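Local coordinates for protein N-ACETYLMURAMOYL-L-ALANINE AMIDASE CwlV (Paenibacillus polymyxa, PDB 1JWQ) that probably cleaves, as a zinc-dependent N-acetylmuramoyl-L-alanine amidase of which this chain is the catalytic domain, the amide bond between N-acetylmuramic acid and L-alanine of the peptide in cell-wall peptidoglycan, at residues V107-K110 against Y111-A115; E158-Q161 against N162-Q166. All coordinates share one frame; numbering follows the deposited sequence.

Interaction 1. Residues V107-K110 against Y111-A115; sequences VMHK and YFAPA
Met-108 O accepts the Phe-112 N-H at 2.7 Å and His-109 O that of Ala-113, whereas Tyr-111 N makes two weak bonds, to Val-107 O and Met-108 O, and Pro-114, lacking an N-H, kinks helix 102-116. The Pro-114 CD instead rests 3.2 Å from Lys-110 O. On the buried side the methyl of Ala-113 sits over the centre of the His-109 imidazole, its CB 3.6 Å from the ring centroid in a CH-pi contact. CG of His-109 lies anti to the backbone N (chi1 -159°), which carries the ring along the helix under that methyl; both ring nitrogens are engaged, ND1 with Thr-94 and NE2 with Asp-120. The Met-108 chain turns at chi2 (59°), which brings SD 3.8 Å from Phe-112 CB and obliquely to the phenyl ring, a Met-aromatic contact. Toward solvent, Lys-110 lies alongside Tyr-111 with CG over one face of the phenol ring, while Val-107 O approaches the ring edge, 3.2 Å from Tyr-111 CD1. With two polar partners and a methyl over one face, the His-109 ring is fixed in rotation, tying this helix of the beta-alpha-beta unit to both flanking strands, 92-96 and 120-125.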
ATOM      1  N   VAL A 107       2.959  13.023  -4.093  1.00 12.45           N
ATOM      2  CA  VAL A 107       1.763  12.929  -4.925  1.00 12.78           C
ATOM      3  C   VAL A 107       0.833  11.858  -4.362  1.00 12.54           C
ATOM      4  O   VAL A 107      -0.363  12.093  -4.191  1.00 12.55           O
ATOM      5  CB  VAL A 107       2.121  12.600  -6.397  1.00 12.53           C
ATOM      6  CG1 VAL A 107       0.849  12.405  -7.228  1.00 13.51           C
ATOM      7  CG2 VAL A 107       2.958  13.734  -6.983  1.00 13.78           C
ATOM      8  N   MET A 108       1.380  10.685  -4.060  1.00 11.02           N
ATOM      9  CA  MET A 108       0.562   9.608  -3.512  1.00 11.67           C
ATOM     10  C   MET A 108      -0.194  10.059  -2.263  1.00 11.48           C
ATOM     11  O   MET A 108      -1.408   9.891  -2.165  1.00 11.67           O
ATOM     12  CB  MET A 108       1.432   8.394  -3.170  1.00 11.65           C
ATOM     13  CG  MET A 108       0.687   7.286  -2.441  1.00 11.87           C
ATOM     14  SD  MET A 108      -0.720   6.641  -3.382  1.00 11.24           S
ATOM     15  CE  MET A 108       0.130   5.507  -4.466  1.00 11.01           C
ATOM     16  N   HIS A 109       0.522  10.642  -1.310  1.00 11.86           N
ATOM     17  CA  HIS A 109      -0.104  11.088  -0.070  1.00 11.84           C
ATOM     18  C   HIS A 109      -1.220  12.097  -0.322  1.00 12.06           C
ATOM     19  O   HIS A 109      -2.236  12.092   0.365  1.00 12.40           O
ATOM     20  CB  HIS A 109       0.939  11.710   0.862  1.00 12.24           C
ATOM     21  CG  HIS A 109       0.523  11.729   2.299  1.00 14.18           C
ATOM     22  ND1 HIS A 109       0.362  10.578   3.041  1.00 15.81           N
ATOM     23  CD2 HIS A 109       0.216  12.757   3.127  1.00 13.07           C
ATOM     24  CE1 HIS A 109      -0.025  10.897   4.263  1.00 15.84           C
ATOM     25  NE2 HIS A 109      -0.120  12.212   4.342  1.00 14.93           N
ATOM     26  N   LYS A 110      -1.016  12.962  -1.311  1.00 12.44           N
ATOM     27  CA  LYS A 110      -1.994  13.989  -1.670  1.00 11.84           C
ATOM     28  C   LYS A 110      -3.384  13.404  -1.940  1.00 12.56           C
ATOM     29  O   LYS A 110      -4.401  13.981  -1.550  1.00 14.98           O
ATOM     30  CB  LYS A 110      -1.509  14.754  -2.908  1.00 13.32           C
ATOM     31  CG  LYS A 110      -2.392  15.925  -3.327  1.00 13.59           C
ATOM     32  CD  LYS A 110      -1.865  16.585  -4.596  1.00 18.94           C
ATOM     33  CE  LYS A 110      -2.540  17.931  -4.852  1.00 23.73           C
ATOM     34  NZ  LYS A 110      -4.025  17.847  -4.814  1.00 27.38           N
ATOM     35  N   TYR A 111      -3.432  12.253  -2.599  1.00 12.85           N
ATOM     36  CA  TYR A 111      -4.716  11.630  -2.919  1.00 14.41           C
ATOM     37  C   TYR A 111      -5.091  10.487  -1.992  1.00 14.56           C
ATOM     38  O   TYR A 111      -6.270  10.237  -1.724  1.00 15.27           O
ATOM     39  CB  TYR A 111      -4.700  11.136  -4.364  1.00 16.20           C
ATOM     40  CG  TYR A 111      -4.441  12.252  -5.341  1.00 16.53           C
ATOM     41  CD1 TYR A 111      -3.144  12.550  -5.762  1.00 16.81           C
ATOM     42  CD2 TYR A 111      -5.484  13.061  -5.791  1.00 17.13           C
ATOM     43  CE1 TYR A 111      -2.894  13.632  -6.606  1.00 17.63           C
ATOM     44  CE2 TYR A 111      -5.245  14.139  -6.628  1.00 17.05           C
ATOM     45  CZ  TYR A 111      -3.950  14.421  -7.030  1.00 17.67           C
ATOM     46  OH  TYR A 111      -3.713  15.498  -7.853  1.00 18.63           O
ATOM     47  N   PHE A 112      -4.074   9.799  -1.499  1.00 14.18           N
ATOM     48  CA  PHE A 112      -4.259   8.666  -0.607  1.00 13.99           C
ATOM     49  C   PHE A 112      -4.747   9.061   0.793  1.00 14.26           C
ATOM     50  O   PHE A 112      -5.759   8.548   1.276  1.00 12.97           O
ATOM     51  CB  PHE A 112      -2.929   7.905  -0.532  1.00 13.96           C
ATOM     52  CG  PHE A 112      -2.824   6.951   0.616  1.00 13.77           C
ATOM     53  CD1 PHE A 112      -1.735   7.019   1.481  1.00 11.67           C
ATOM     54  CD2 PHE A 112      -3.782   5.964   0.819  1.00 13.54           C
ATOM     55  CE1 PHE A 112      -1.601   6.118   2.530  1.00 11.39           C
ATOM     56  CE2 PHE A 112      -3.655   5.058   1.866  1.00 10.99           C
ATOM     57  CZ  PHE A 112      -2.566   5.132   2.720  1.00 11.27           C
ATOM     58  N   ALA A 113      -4.035   9.981   1.434  1.00 14.40           N
ATOM     59  CA  ALA A 113      -4.378  10.408   2.786  1.00 15.26           C
ATOM     60  C   ALA A 113      -5.819  10.890   2.980  1.00 14.49           C
ATOM     61  O   ALA A 113      -6.524  10.407   3.864  1.00 15.07           O
ATOM     62  CB  ALA A 113      -3.392  11.483   3.252  1.00 16.42           C
ATOM     63  N   PRO A 114      -6.277  11.853   2.164  1.00 15.15           N
ATOM     64  CA  PRO A 114      -7.651  12.345   2.316  1.00 14.80           C
ATOM     65  C   PRO A 114      -8.692  11.249   2.120  1.00 14.46           C
ATOM     66  O   PRO A 114      -9.773  11.297   2.705  1.00 15.66           O
ATOM     67  CB  PRO A 114      -7.753  13.424   1.240  1.00 15.38           C
ATOM     68  CG  PRO A 114      -6.342  13.921   1.127  1.00 16.80           C
ATOM     69  CD  PRO A 114      -5.556  12.635   1.146  1.00 15.63           C
ATOM     70  N   ALA A 115      -8.361  10.257   1.297  1.00 14.01           N
ATOM     71  CA  ALA A 115      -9.279   9.158   1.027  1.00 14.80           C
ATOM     72  C   ALA A 115      -9.551   8.283   2.249  1.00 13.92           C
ATOM     73  O   ALA A 115     -10.650   7.758   2.396  1.00 12.90           O
ATOM     74  CB  ALA A 115      -8.755   8.303  -0.130  1.00 12.52           C
TER

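Interaction 2. Residues E158-Q161 against N162-Q166; sequences EDFQ and NRVAQ
This is a contact along the first turns of helix 158-176, the last helix of the open alpha-beta-alpha fold, in which helices flank a mixed sheet; here Phe-160 packs on Val-164 and solvent-facing polar groups meet round Asn-162. Four successive i to i+4 backbone bonds hold these first two turns, from Asn-162 N to Glu-158 O through Ala-165 N to Gln-161 O, the last at 2.7 Å. Before them, Asp-157 OD1 accepts the Phe-160 N-H and, weakly, that of Asp-159. On the buried side, CG2 of Val-164 stands over one face of the Phe-160 ring, 3.7 Å from its centroid and 16° off the normal, a CH-pi contact. CG of Phe-160 is anti to the backbone N (chi1 170°), which swings the phenyl along the helix beneath that methyl. Arg-163 passes the same ring, its guanidinium nearly perpendicular to the phenyl plane (86°), with NH1, whose polar partner is Ala-115 O of helix 102-116, 3.9 Å from Phe-160 CD1. Gln-161 extends toward helix 26-42 and donates an N-H of NE2 to Leu-155 O. On the exposed side, Lys-36 of helix 26-42 forms a salt bridge with Glu-158 OE1 and a hydrogen bond with Asn-162 OD1, joining the two helices. The side-chain nitrogen ND2 of Asn-162 donates to two waters: one in turn donates to Glu-158 OE1, both its bonds being long, while the other lies 2.9 Å from Asn-162 ND2 and donates to Asp-159 OD1 at 2.8 Å.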
ATOM      1  N   GLU A 158     -15.978  -2.315   3.585  1.00 20.42           N
ATOM      2  CA  GLU A 158     -15.929  -2.305   2.127  1.00 23.52           C
ATOM      3  C   GLU A 158     -15.904  -0.935   1.476  1.00 21.94           C
ATOM      4  O   GLU A 158     -15.116  -0.701   0.560  1.00 20.81           O
ATOM      5  CB  GLU A 158     -17.091  -3.122   1.556  1.00 27.87           C
ATOM      6  CG  GLU A 158     -16.708  -4.559   1.289  1.00 34.92           C
ATOM      7  CD  GLU A 158     -15.516  -4.656   0.356  1.00 37.89           C
ATOM      8  OE1 GLU A 158     -15.712  -4.915  -0.853  1.00 38.94           O
ATOM      9  OE2 GLU A 158     -14.380  -4.458   0.836  1.00 42.48           O
ATOM     10  N   ASP A 159     -16.759  -0.028   1.935  1.00 21.12           N
ATOM     11  CA  ASP A 159     -16.804   1.304   1.350  1.00 21.89           C
ATOM     12  C   ASP A 159     -15.492   2.042   1.579  1.00 19.56           C
ATOM     13  O   ASP A 159     -14.996   2.731   0.690  1.00 19.24           O
ATOM     14  CB  ASP A 159     -17.977   2.103   1.923  1.00 24.46           C
ATOM     15  CG  ASP A 159     -19.314   1.446   1.641  1.00 28.87           C
ATOM     16  OD1 ASP A 159     -19.495   0.930   0.516  1.00 28.99           O
ATOM     17  OD2 ASP A 159     -20.187   1.451   2.535  1.00 32.77           O
ATOM     18  N   PHE A 160     -14.936   1.892   2.776  1.00 19.27           N
ATOM     19  CA  PHE A 160     -13.666   2.522   3.121  1.00 16.75           C
ATOM     20  C   PHE A 160     -12.599   2.050   2.141  1.00 14.92           C
ATOM     21  O   PHE A 160     -11.890   2.858   1.542  1.00 15.25           O
ATOM     22  CB  PHE A 160     -13.251   2.132   4.544  1.00 16.66           C
ATOM     23  CG  PHE A 160     -11.842   2.531   4.901  1.00 14.73           C
ATOM     24  CD1 PHE A 160     -11.554   3.820   5.338  1.00 14.27           C
ATOM     25  CD2 PHE A 160     -10.798   1.615   4.784  1.00 14.22           C
ATOM     26  CE1 PHE A 160     -10.246   4.192   5.652  1.00 11.80           C
ATOM     27  CE2 PHE A 160      -9.486   1.980   5.096  1.00 12.38           C
ATOM     28  CZ  PHE A 160      -9.214   3.271   5.530  1.00 14.35           C
ATOM     29  N   GLN A 161     -12.497   0.735   1.979  1.00 13.80           N
ATOM     30  CA  GLN A 161     -11.508   0.151   1.079  1.00 15.40           C
ATOM     31  C   GLN A 161     -11.646   0.666  -0.347  1.00 15.11           C
ATOM     32  O   GLN A 161     -10.657   1.020  -0.984  1.00 13.34           O
ATOM     33  CB  GLN A 161     -11.612  -1.376   1.087  1.00 14.33           C
ATOM     34  CG  GLN A 161     -11.445  -1.987   2.467  1.00 13.84           C
ATOM     35  CD  GLN A 161     -11.296  -3.496   2.439  1.00 13.85           C
ATOM     36  OE1 GLN A 161     -11.575  -4.142   1.429  1.00 13.54           O
ATOM     37  NE2 GLN A 161     -10.866  -4.068   3.559  1.00 13.23           N
ATOM     38  N   ASN A 162     -12.873   0.712  -0.849  1.00 15.73           N
ATOM     39  CA  ASN A 162     -13.095   1.185  -2.209  1.00 14.80           C
ATOM     40  C   ASN A 162     -12.666   2.632  -2.389  1.00 14.68           C
ATOM     41  O   ASN A 162     -12.067   2.989  -3.400  1.00 13.80           O
ATOM     42  CB  ASN A 162     -14.567   1.024  -2.594  1.00 16.05           C
ATOM     43  CG  ASN A 162     -14.959  -0.427  -2.769  1.00 17.82           C
ATOM     44  OD1 ASN A 162     -14.212  -1.212  -3.356  1.00 18.23           O
ATOM     45  ND2 ASN A 162     -16.138  -0.793  -2.274  1.00 18.32           N
ATOM     46  N   ARG A 163     -12.977   3.458  -1.399  1.00 16.09           N
ATOM     47  CA  ARG A 163     -12.633   4.871  -1.435  1.00 16.96           C
ATOM     48  C   ARG A 163     -11.115   5.053  -1.401  1.00 15.13           C
ATOM     49  O   ARG A 163     -10.546   5.837  -2.164  1.00 13.85           O
ATOM     50  CB  ARG A 163     -13.266   5.572  -0.237  1.00 19.46           C
ATOM     51  CG  ARG A 163     -13.053   7.062  -0.209  1.00 26.46           C
ATOM     52  CD  ARG A 163     -13.184   7.571   1.205  1.00 31.04           C
ATOM     53  NE  ARG A 163     -14.258   6.907   1.937  1.00 35.12           N
ATOM     54  CZ  ARG A 163     -14.236   6.709   3.249  1.00 36.30           C
ATOM     55  NH1 ARG A 163     -13.191   7.118   3.959  1.00 33.90           N
ATOM     56  NH2 ARG A 163     -15.265   6.132   3.853  1.00 37.60           N
ATOM     57  N   VAL A 164     -10.467   4.314  -0.509  1.00 13.70           N
ATOM     58  CA  VAL A 164      -9.021   4.384  -0.353  1.00 12.35           C
ATOM     59  C   VAL A 164      -8.312   3.807  -1.570  1.00 11.11           C
ATOM     60  O   VAL A 164      -7.297   4.343  -2.010  1.00 10.61           O
ATOM     61  CB  VAL A 164      -8.578   3.636   0.920  1.00 12.80           C
ATOM     62  CG1 VAL A 164      -7.057   3.590   1.007  1.00 12.11           C
ATOM     63  CG2 VAL A 164      -9.147   4.342   2.146  1.00 12.80           C
ATOM     64  N   ALA A 165      -8.854   2.721  -2.115  1.00 11.02           N
ATOM     65  CA  ALA A 165      -8.267   2.098  -3.294  1.00 10.66           C
ATOM     66  C   ALA A 165      -8.269   3.102  -4.438  1.00 11.22           C
ATOM     67  O   ALA A 165      -7.327   3.163  -5.230  1.00  9.50           O
ATOM     68  CB  ALA A 165      -9.056   0.847  -3.686  1.00 10.41           C
ATOM     69  N   GLN A 166      -9.335   3.889  -4.532  1.00 10.90           N
ATOM     70  CA  GLN A 166      -9.413   4.884  -5.593  1.00 11.63           C
ATOM     71  C   GLN A 166      -8.376   5.967  -5.345  1.00 11.91           C
ATOM     72  O   GLN A 166      -7.763   6.475  -6.281  1.00 12.92           O
ATOM     73  CB  GLN A 166     -10.805   5.516  -5.656  1.00 12.03           C
ATOM     74  CG  GLN A 166     -10.951   6.530  -6.786  1.00 11.60           C
ATOM     75  CD  GLN A 166     -10.812   5.898  -8.163  1.00 13.18           C
ATOM     76  OE1 GLN A 166     -11.585   5.011  -8.533  1.00 16.00           O
ATOM     77  NE2 GLN A 166      -9.826   6.351  -8.928  1.00 11.57           N
TER
HETATM   78  O   HOH W   1     -16.986  -3.554  -3.544  1.00 34.91           O
HETATM   79  O   HOH W   2     -18.175   1.241  -1.953  1.00 31.02           O

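How the interactions relate
Interactions 1 and 2 occupy neighbouring helices, 102-116 and 158-176, with centres about 13 Å apart, and they meet directly. Phe-112 CE2 packs against Val-164 CG1 at 3.8 Å, while CG2 of Val-164, which lies on Phe-160, also packs 3.7 Å from Ala-115 O. Beside this apolar junction, Ala-115 O lies 3.1 Å from Arg-163 NH1, a probable hydrogen bond near the C-terminal end of helix 102-116. Neither contact contributes a zinc ligand. The metal is bound by His-10, Glu-26 and His-80; the Phe-112 side chain is about 12 Å from the zinc ion and about 9 Å from the side chain of His-80.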